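Local coordinates for protein glutathione S-transferase (Bombyx mori, PDB 5ZFG) that probably conjugates glutathione to electrophilic compounds and, in the silkworm, takes part in the metabolism of the insecticide diazinon, at residues 104-109 and 165-170; 17-22 and 159-164; 148-153 and 192-197. All coordinates share one frame; numbering follows the deposited sequence.

Contact 1 (104-109 and 165-170)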
loop_
_atom_site.group_PDB
_atom_site.type_symbol
_atom_site.label_atom_id
_atom_site.label_comp_id
_atom_site.label_asym_id
_atom_site.label_seq_id
_atom_site.Cartn_x
_atom_site.Cartn_y
_atom_site.Cartn_z
ATOM N N SER B 104 2.167 3.884 3.882
ATOM C CA SER B 104 2.045 3.427 5.265
ATOM C C SER B 104 2.676 4.379 6.269
ATOM O O SER B 104 2.241 4.411 7.430
ATOM C CB SER B 104 2.701 2.059 5.435
ATOM O OG SER B 104 4.122 2.158 5.445
ATOM N N SER B 105 3.697 5.141 5.871
ATOM C CA SER B 105 4.546 5.828 6.841
ATOM C C SER B 105 4.935 7.244 6.419
ATOM O O SER B 105 4.679 8.218 7.135
ATOM C CB SER B 105 5.816 5.000 7.085
ATOM O OG SER B 105 5.499 3.638 7.339
ATOM N N TYR B 106 5.599 7.359 5.264
ATOM C CA TYR B 106 6.220 8.629 4.887
ATOM C C TYR B 106 5.170 9.713 4.687
ATOM O O TYR B 106 5.218 10.765 5.333
ATOM C CB TYR B 106 7.065 8.452 3.620
ATOM C CG TYR B 106 8.006 9.604 3.267
ATOM C CD1 TYR B 106 9.234 9.762 3.916
ATOM C CD2 TYR B 106 7.686 10.507 2.252
ATOM C CE1 TYR B 106 10.113 10.795 3.565
ATOM C CE2 TYR B 106 8.555 11.539 1.897
ATOM C CZ TYR B 106 9.762 11.683 2.558
ATOM O OH TYR B 106 10.609 12.718 2.193
ATOM N N TYR B 107 4.221 9.478 3.778
ATOM C CA TYR B 107 3.136 10.441 3.581
ATOM C C TYR B 107 2.255 10.549 4.826
ATOM O O TYR B 107 1.800 11.643 5.181
ATOM C CB TYR B 107 2.320 10.041 2.346
ATOM C CG TYR B 107 1.247 11.017 1.945
ATOM C CD1 TYR B 107 1.502 12.380 1.909
ATOM C CD2 TYR B 107 -0.024 10.568 1.591
ATOM C CE1 TYR B 107 0.501 13.285 1.536
ATOM C CE2 TYR B 107 -1.020 11.456 1.194
ATOM C CZ TYR B 107 -0.753 12.815 1.178
ATOM O OH TYR B 107 -1.740 13.698 0.787
ATOM N N ALA B 108 2.025 9.429 5.516
ATOM C CA ALA B 108 1.172 9.434 6.700
ATOM C C ALA B 108 1.719 10.372 7.768
ATOM O O ALA B 108 0.976 11.183 8.332
ATOM C CB ALA B 108 1.041 8.015 7.251
ATOM N N ASN B 109 3.028 10.287 8.039
ATOM C CA ASN B 109 3.653 11.113 9.073
ATOM C C ASN B 109 3.852 12.546 8.600
ATOM O O ASN B 109 3.592 13.490 9.351
ATOM C CB ASN B 109 5.012 10.533 9.485
ATOM C CG ASN B 109 4.894 9.338 10.388
ATOM O OD1 ASN B 109 3.826 9.051 10.909
ATOM N ND2 ASN B 109 6.002 8.628 10.578
ATOM N N ASN B 165 5.951 14.060 -4.071
ATOM C CA ASN B 165 4.817 14.884 -3.685
ATOM C C ASN B 165 4.596 14.920 -2.173
ATOM O O ASN B 165 4.080 15.918 -1.656
ATOM C CB ASN B 165 3.588 14.399 -4.441
ATOM C CG ASN B 165 3.692 14.718 -5.916
ATOM O OD1 ASN B 165 3.924 15.879 -6.277
ATOM N ND2 ASN B 165 3.550 13.715 -6.771
ATOM N N SER B 166 4.976 13.869 -1.442
ATOM C CA SER B 166 5.004 13.986 0.014
ATOM C C SER B 166 6.028 15.039 0.445
ATOM O O SER B 166 5.740 15.910 1.276
ATOM C CB SER B 166 5.319 12.627 0.645
ATOM O OG SER B 166 4.293 11.676 0.368
ATOM N N THR B 167 7.237 14.971 -0.123
ATOM C CA THR B 167 8.304 15.909 0.231
ATOM C C THR B 167 7.952 17.333 -0.182
ATOM O O THR B 167 8.329 18.296 0.501
ATOM C CB THR B 167 9.611 15.467 -0.437
ATOM O OG1 THR B 167 9.862 14.077 -0.135
ATOM C CG2 THR B 167 10.784 16.320 0.055
ATOM N N MET B 168 7.220 17.475 -1.285
ATOM C CA MET B 168 6.772 18.788 -1.732
ATOM C C MET B 168 5.963 19.499 -0.655
ATOM O O MET B 168 6.048 20.729 -0.528
ATOM C CB MET B 168 5.970 18.640 -3.033
ATOM C CG MET B 168 5.261 19.937 -3.490
ATOM S SD MET B 168 3.652 20.184 -2.704
ATOM C CE MET B 168 2.719 18.941 -3.615
ATOM N N THR B 169 5.201 18.756 0.165
ATOM C CA THR B 169 4.411 19.422 1.191
ATOM C C THR B 169 5.286 19.978 2.308
ATOM O O THR B 169 4.870 20.921 2.990
ATOM C CB THR B 169 3.353 18.494 1.792
ATOM O OG1 THR B 169 3.992 17.492 2.599
ATOM C CG2 THR B 169 2.495 17.840 0.698
ATOM N N LEU B 170 6.484 19.424 2.509
ATOM C CA LEU B 170 7.425 20.052 3.425
ATOM C C LEU B 170 7.913 21.379 2.855
ATOM O O LEU B 170 7.954 22.394 3.564
ATOM C CB LEU B 170 8.603 19.117 3.712
ATOM C CG LEU B 170 8.217 17.851 4.489
ATOM C CD1 LEU B 170 9.326 16.805 4.403
ATOM C CD2 LEU B 170 7.889 18.167 5.956
#
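Tyr106 reaches from one helix to the next and ends in a hydrogen bond to Thr167, a compact example of how one long side chain can link a helix pair. With CG anti to the backbone N (chi1 -168°), the ring swings from CB toward the other helix. CD2 rests on Ser166 CB at 3.6 Å. CE2, one atom further out, meets the same CB and also Thr167 OG1. At the tip, Tyr106 OH donates to Thr167 OG1 over 2.8 Å, the acceptor lying at the ring edge, in plane. Thr167 OG1 is also hydrogen-bonded to Leu163 O, so the buried hydroxyl joins two partners. A phenylalanine here would probably leave Thr167 OG1 without its donor from this helix and the ring edge facing a polar atom. Tyr107 flanks Ser166 differently: its CB lies 3.2 Å from Ser166 OG, whose polar partners are Asn102 OD1 and Pro162 O. The two helical segments run nearly alongside, their axes 9.6 Å apart at an angle of 27°. Helix 126-146 packs on Tyr106 through Ser135, Leu136 and Leu139, while Tyr107 reaches Pro12 and Pro13 of helix 12-23.

Contact 2 (17-22 and 159-164). With EDO (1,2-ethanediol), chain G.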
loop_
_atom_site.group_PDB
_atom_site.type_symbol
_atom_site.label_atom_id
_atom_site.label_comp_id
_atom_site.label_asym_id
_atom_site.label_seq_id
_atom_site.Cartn_x
_atom_site.Cartn_y
_atom_site.Cartn_z
ATOM N N VAL B 17 -0.410 10.304 -9.868
ATOM C CA VAL B 17 -0.992 9.593 -10.998
ATOM C C VAL B 17 -0.878 10.443 -12.261
ATOM O O VAL B 17 -0.547 9.936 -13.337
ATOM C CB VAL B 17 -2.450 9.188 -10.714
ATOM C CG1 VAL B 17 -3.104 8.594 -11.971
ATOM C CG2 VAL B 17 -2.536 8.150 -9.563
ATOM N N ARG B 18 -1.081 11.753 -12.139
ATOM C CA ARG B 18 -0.960 12.599 -13.328
ATOM C C ARG B 18 0.465 12.596 -13.870
ATOM O O ARG B 18 0.666 12.512 -15.086
ATOM C CB ARG B 18 -1.439 14.018 -13.016
ATOM C CG ARG B 18 -2.957 14.083 -12.833
ATOM C CD ARG B 18 -3.432 15.430 -12.279
ATOM N NE ARG B 18 -2.847 16.499 -13.074
ATOM C CZ ARG B 18 -2.475 17.682 -12.602
ATOM N NH1 ARG B 18 -2.654 17.996 -11.329
ATOM N NH2 ARG B 18 -1.915 18.558 -13.419
ATOM N N GLN B 19 1.465 12.695 -12.989
ATOM C CA GLN B 19 2.858 12.663 -13.426
ATOM C C GLN B 19 3.178 11.361 -14.157
ATOM O O GLN B 19 3.800 11.378 -15.225
ATOM C CB GLN B 19 3.788 12.863 -12.231
ATOM C CG GLN B 19 3.686 14.255 -11.630
ATOM C CD GLN B 19 4.503 14.361 -10.385
ATOM O OE1 GLN B 19 4.435 13.483 -9.512
ATOM N NE2 GLN B 19 5.290 15.425 -10.279
ATOM N N ALA B 20 2.720 10.223 -13.625
ATOM C CA ALA B 20 2.950 8.956 -14.309
ATOM C C ALA B 20 2.288 8.928 -15.691
ATOM O O ALA B 20 2.897 8.478 -16.670
ATOM C CB ALA B 20 2.441 7.792 -13.455
ATOM N N LEU B 21 1.026 9.366 -15.780
ATOM C CA LEU B 21 0.339 9.378 -17.070
ATOM C C LEU B 21 1.073 10.263 -18.067
ATOM O O LEU B 21 1.220 9.897 -19.239
ATOM C CB LEU B 21 -1.104 9.850 -16.903
ATOM C CG LEU B 21 -2.085 8.876 -16.237
ATOM C CD1 LEU B 21 -3.270 9.654 -15.671
ATOM C CD2 LEU B 21 -2.544 7.783 -17.219
ATOM N N VAL B 22 1.561 11.417 -17.606
ATOM C CA VAL B 22 2.296 12.330 -18.480
ATOM C C VAL B 22 3.639 11.731 -18.877
ATOM O O VAL B 22 4.012 11.745 -20.058
ATOM C CB VAL B 22 2.449 13.701 -17.786
ATOM C CG1 VAL B 22 3.442 14.601 -18.524
ATOM C CG2 VAL B 22 1.091 14.375 -17.657
ATOM N N ALA B 159 7.860 4.784 -8.125
ATOM C CA ALA B 159 8.072 4.968 -6.692
ATOM C C ALA B 159 8.458 6.405 -6.363
ATOM O O ALA B 159 8.213 6.874 -5.244
ATOM C CB ALA B 159 9.153 4.002 -6.196
ATOM N N ASP B 160 9.038 7.129 -7.324
ATOM C CA ASP B 160 9.498 8.482 -7.038
ATOM C C ASP B 160 8.343 9.460 -6.836
ATOM O O ASP B 160 8.416 10.318 -5.953
ATOM C CB ASP B 160 10.404 8.969 -8.160
ATOM C CG ASP B 160 11.744 8.308 -8.114
ATOM O OD1 ASP B 160 12.506 8.638 -7.177
ATOM O OD2 ASP B 160 12.005 7.426 -8.966
ATOM N N PHE B 161 7.286 9.360 -7.645
ATOM C CA PHE B 161 6.249 10.392 -7.630
ATOM C C PHE B 161 5.575 10.537 -6.276
ATOM O O PHE B 161 5.477 11.676 -5.788
ATOM C CB PHE B 161 5.204 10.156 -8.732
ATOM C CG PHE B 161 5.782 10.070 -10.109
ATOM C CD1 PHE B 161 6.636 11.060 -10.588
ATOM C CD2 PHE B 161 5.482 8.982 -10.924
ATOM C CE1 PHE B 161 7.193 10.954 -11.864
ATOM C CE2 PHE B 161 6.018 8.876 -12.205
ATOM C CZ PHE B 161 6.881 9.867 -12.671
ATOM N N PRO B 162 5.100 9.471 -5.610
ATOM C CA PRO B 162 4.472 9.692 -4.300
ATOM C C PRO B 162 5.442 10.283 -3.295
ATOM O O PRO B 162 5.046 11.166 -2.520
ATOM C CB PRO B 162 3.974 8.283 -3.905
ATOM C CG PRO B 162 3.812 7.567 -5.242
ATOM C CD PRO B 162 4.978 8.067 -6.035
ATOM N N LEU B 163 6.711 9.852 -3.309
ATOM C CA LEU B 163 7.657 10.413 -2.348
ATOM C C LEU B 163 7.981 11.867 -2.681
ATOM O O LEU B 163 8.126 12.696 -1.775
ATOM C CB LEU B 163 8.931 9.568 -2.305
ATOM C CG LEU B 163 8.720 8.104 -1.846
ATOM C CD1 LEU B 163 9.921 7.225 -2.200
ATOM C CD2 LEU B 163 8.450 8.089 -0.343
ATOM N N ILE B 164 8.074 12.195 -3.975
ATOM C CA ILE B 164 8.314 13.587 -4.363
ATOM C C ILE B 164 7.193 14.474 -3.839
ATOM O O ILE B 164 7.426 15.512 -3.211
ATOM C CB ILE B 164 8.445 13.714 -5.893
ATOM C CG1 ILE B 164 9.830 13.241 -6.367
ATOM C CG2 ILE B 164 8.148 15.176 -6.302
ATOM C CD1 ILE B 164 10.969 14.158 -5.939
HETATM C C1 EDO G . -1.234 16.859 -16.287
HETATM O O1 EDO G . -2.643 16.684 -16.069
HETATM C C2 EDO G . -0.859 18.323 -16.532
HETATM O O2 EDO G . 0.198 18.413 -17.519
#
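The side-chain amide of Gln19 is held at both ends where it passes Phe161: OE1 accepts a hydrogen bond from Asn165 ND2, and NE2 bonds to Leu197 O. Gln19 OE1 also lies 3.4 Å from Phe161 CD1. With both ends engaged, the rotation of the amide is fixed, and its plane stands 48° from that of the phenyl ring.

The stem of Gln19 makes the apolar part of the contact. Its CB sits over one face of the Phe161 ring in a CH-pi contact, 3.9 Å from the centroid and 18° off the ring normal, displaced toward the rim. CG is anti to the carbonyl carbon (chi1 -67°) and the chain then runs extended, which carries the amide past the ring to the CB end of Phe161. One glutamine thus illustrates how a polar residue can serve a buried interface twice, as aliphatic cover and as a hydrogen-bonding head.

Further round the ring, Phe161 CE2 touches Ala20 CA at 3.7 Å and, slightly further off, Ala20 CB. The small side chain lets the ring come close to the helix backbone, and Ala20 N lies over the same face as Gln19 CB. On the same helix, Arg18 NE donates to O1 of a 1,2-ethanediol molecule over 3.0 Å, a guest probably taken from the crystallisation liquor.

Leu71 of helix 67-78 packs on Ala20, and Phe190 of helix 181-193 on Gln19. Phe161 set against helix 12-23 therefore belongs to the interface between domains that marks the glutathione transferase fold, where the first helix of the thioredoxin-like N-terminal domain packs on the all-helical C-terminal domain.

Contact 3 (148-153 and 192-197)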
loop_
_atom_site.group_PDB
_atom_site.type_symbol
_atom_site.label_atom_id
_atom_site.label_comp_id
_atom_site.label_asym_id
_atom_site.label_seq_id
_atom_site.Cartn_x
_atom_site.Cartn_y
_atom_site.Cartn_z
ATOM N N THR B 148 21.556 4.991 -4.827
ATOM C CA THR B 148 20.954 5.300 -6.115
ATOM C C THR B 148 20.549 6.767 -6.161
ATOM O O THR B 148 20.317 7.407 -5.127
ATOM C CB THR B 148 19.723 4.427 -6.385
ATOM O OG1 THR B 148 18.840 4.505 -5.262
ATOM C CG2 THR B 148 20.115 2.964 -6.632
ATOM N N SER B 149 20.464 7.297 -7.384
ATOM C CA SER B 149 20.081 8.692 -7.559
ATOM C C SER B 149 18.589 8.914 -7.362
ATOM O O SER B 149 18.184 10.032 -7.029
ATOM C CB SER B 149 20.493 9.185 -8.946
ATOM O OG SER B 149 20.147 8.243 -9.943
ATOM N N TYR B 150 17.772 7.882 -7.566
ATOM C CA TYR B 150 16.326 7.945 -7.396
ATOM C C TYR B 150 15.891 6.963 -6.304
ATOM O O TYR B 150 16.706 6.217 -5.743
ATOM C CB TYR B 150 15.616 7.655 -8.718
ATOM C CG TYR B 150 15.841 8.710 -9.780
ATOM C CD1 TYR B 150 15.072 9.864 -9.817
ATOM C CD2 TYR B 150 16.826 8.544 -10.748
ATOM C CE1 TYR B 150 15.275 10.836 -10.807
ATOM C CE2 TYR B 150 17.036 9.500 -11.739
ATOM C CZ TYR B 150 16.260 10.641 -11.761
ATOM O OH TYR B 150 16.473 11.586 -12.742
ATOM N N ALA B 151 14.582 6.959 -6.012
ATOM C CA ALA B 151 14.088 6.263 -4.819
ATOM C C ALA B 151 14.235 4.748 -4.906
ATOM O O ALA B 151 14.428 4.090 -3.876
ATOM C CB ALA B 151 12.627 6.626 -4.565
ATOM N N ALA B 152 14.128 4.170 -6.093
ATOM C CA ALA B 152 14.175 2.718 -6.223
ATOM C C ALA B 152 15.240 2.226 -7.192
ATOM O O ALA B 152 15.410 1.010 -7.339
ATOM C CB ALA B 152 12.804 2.172 -6.660
ATOM N N ALA B 153 15.939 3.123 -7.867
ATOM C CA ALA B 153 16.877 2.726 -8.908
ATOM C C ALA B 153 17.704 3.950 -9.265
ATOM O O ALA B 153 17.515 5.033 -8.706
ATOM C CB ALA B 153 16.154 2.155 -10.130
ATOM N N VAL B 192 15.068 19.609 -11.833
ATOM C CA VAL B 192 15.906 20.037 -12.950
ATOM C C VAL B 192 15.836 19.036 -14.095
ATOM O O VAL B 192 15.776 19.421 -15.270
ATOM C CB VAL B 192 17.350 20.250 -12.460
ATOM C CG1 VAL B 192 18.274 20.593 -13.626
ATOM C CG2 VAL B 192 17.385 21.347 -11.419
ATOM N N LYS B 193 15.833 17.742 -13.777
ATOM C CA LYS B 193 15.809 16.723 -14.816
ATOM C C LYS B 193 14.426 16.565 -15.441
ATOM O O LYS B 193 14.328 16.181 -16.614
ATOM C CB LYS B 193 16.288 15.393 -14.237
ATOM C CG LYS B 193 17.715 15.433 -13.709
ATOM C CD LYS B 193 18.725 15.139 -14.813
ATOM C CE LYS B 193 20.144 15.521 -14.399
ATOM N NZ LYS B 193 20.375 16.994 -14.441
ATOM N N TYR B 194 13.355 16.851 -14.690
ATOM C CA TYR B 194 11.981 16.620 -15.149
ATOM C C TYR B 194 11.107 17.837 -14.882
ATOM O O TYR B 194 10.123 17.761 -14.134
ATOM C CB TYR B 194 11.392 15.381 -14.469
ATOM C CG TYR B 194 12.153 14.138 -14.793
ATOM C CD1 TYR B 194 11.899 13.437 -15.963
ATOM C CD2 TYR B 194 13.151 13.675 -13.946
ATOM C CE1 TYR B 194 12.613 12.290 -16.276
ATOM C CE2 TYR B 194 13.868 12.537 -14.251
ATOM C CZ TYR B 194 13.593 11.852 -15.415
ATOM O OH TYR B 194 14.305 10.714 -15.713
ATOM N N PRO B 195 11.419 18.980 -15.501
ATOM C CA PRO B 195 10.676 20.209 -15.169
ATOM C C PRO B 195 9.194 20.147 -15.508
ATOM O O PRO B 195 8.390 20.780 -14.816
ATOM C CB PRO B 195 11.403 21.291 -15.990
ATOM C CG PRO B 195 12.054 20.549 -17.108
ATOM C CD PRO B 195 12.459 19.217 -16.520
ATOM N N ASP B 196 8.818 19.445 -16.581
ATOM C CA ASP B 196 7.406 19.297 -16.921
ATOM C C ASP B 196 6.647 18.550 -15.828
ATOM O O ASP B 196 5.529 18.931 -15.460
ATOM C CB ASP B 196 7.270 18.562 -18.256
ATOM C CG ASP B 196 7.936 17.182 -18.238
ATOM O OD1 ASP B 196 9.075 17.063 -17.721
ATOM O OD2 ASP B 196 7.313 16.213 -18.732
ATOM N N LEU B 197 7.242 17.489 -15.295
ATOM C CA LEU B 197 6.600 16.744 -14.213
ATOM C C LEU B 197 6.563 17.563 -12.931
ATOM O O LEU B 197 5.550 17.572 -12.215
ATOM C CB LEU B 197 7.339 15.431 -13.994
ATOM C CG LEU B 197 7.415 14.515 -15.224
ATOM C CD1 LEU B 197 8.054 13.165 -14.858
ATOM C CD2 LEU B 197 6.023 14.330 -15.858
#
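Tyr150 and Tyr194 cross obliquely, each leading with a different part of its side chain. The phenol oxygen of Tyr150 comes up to the edge of the Tyr194 ring, where Tyr150 OH is 3.2 Å from Tyr194 CE2 and lies near the plane of that ring. Tyr150 CZ follows behind it, also in plane, at 3.9 Å from the same CE2. Seen from Tyr150 the approach is oblique, and the two ring planes are turned about 65° apart. The hydroxyls stay 3.8 Å from each other, Tyr150 OH to Tyr194 OH, too far for a hydrogen bond, and the meeting is one of van der Waals contact between an oxygen and an aromatic edge.

Both tyrosines hold CG beside the backbone N, with chi1 of -66° in Tyr150 and -62° in Tyr194, which sends the rings toward each other from their two backbones. The base of Tyr150 is fixed by its own loop: Thr148 OG1 donates to Tyr150 O at 2.8 Å, and Tyr150 N bonds to Ala153 O. Lys193 adds a looser touch through CB and CG before its bent chain turns away.

Leu156 packs against both tyrosines. The contact ties the loop between helices 126-146 and 160-172 to the junction where helix 181-193 ends and Tyr194, at the N-cap position, precedes helix 195-208.

Contacts 1 and 2 share helix 160-172, with centres about 13 Å apart; contact 3 lies about 10 Å from contact 2 and 17 Å from contact 1, centre to centre. Along the chain the segments come in the order 17-22, 104-109, 148-153, 159-164, 165-170 and 192-197, so that each pair of contacts is interleaved. Contact 2 is the middle piece: it adjoins contact 1 where Leu163 packs on Tyr106, and contact 3 through a probable hydrogen bond from Ala151 to Asp160. Contacts 1 and 3 do not touch. Helix 160-172 thus packs on helix 12-23 of the thioredoxin-like domain as well as on helix 89-114 of its own, while contact 3 lies within the C-terminal region.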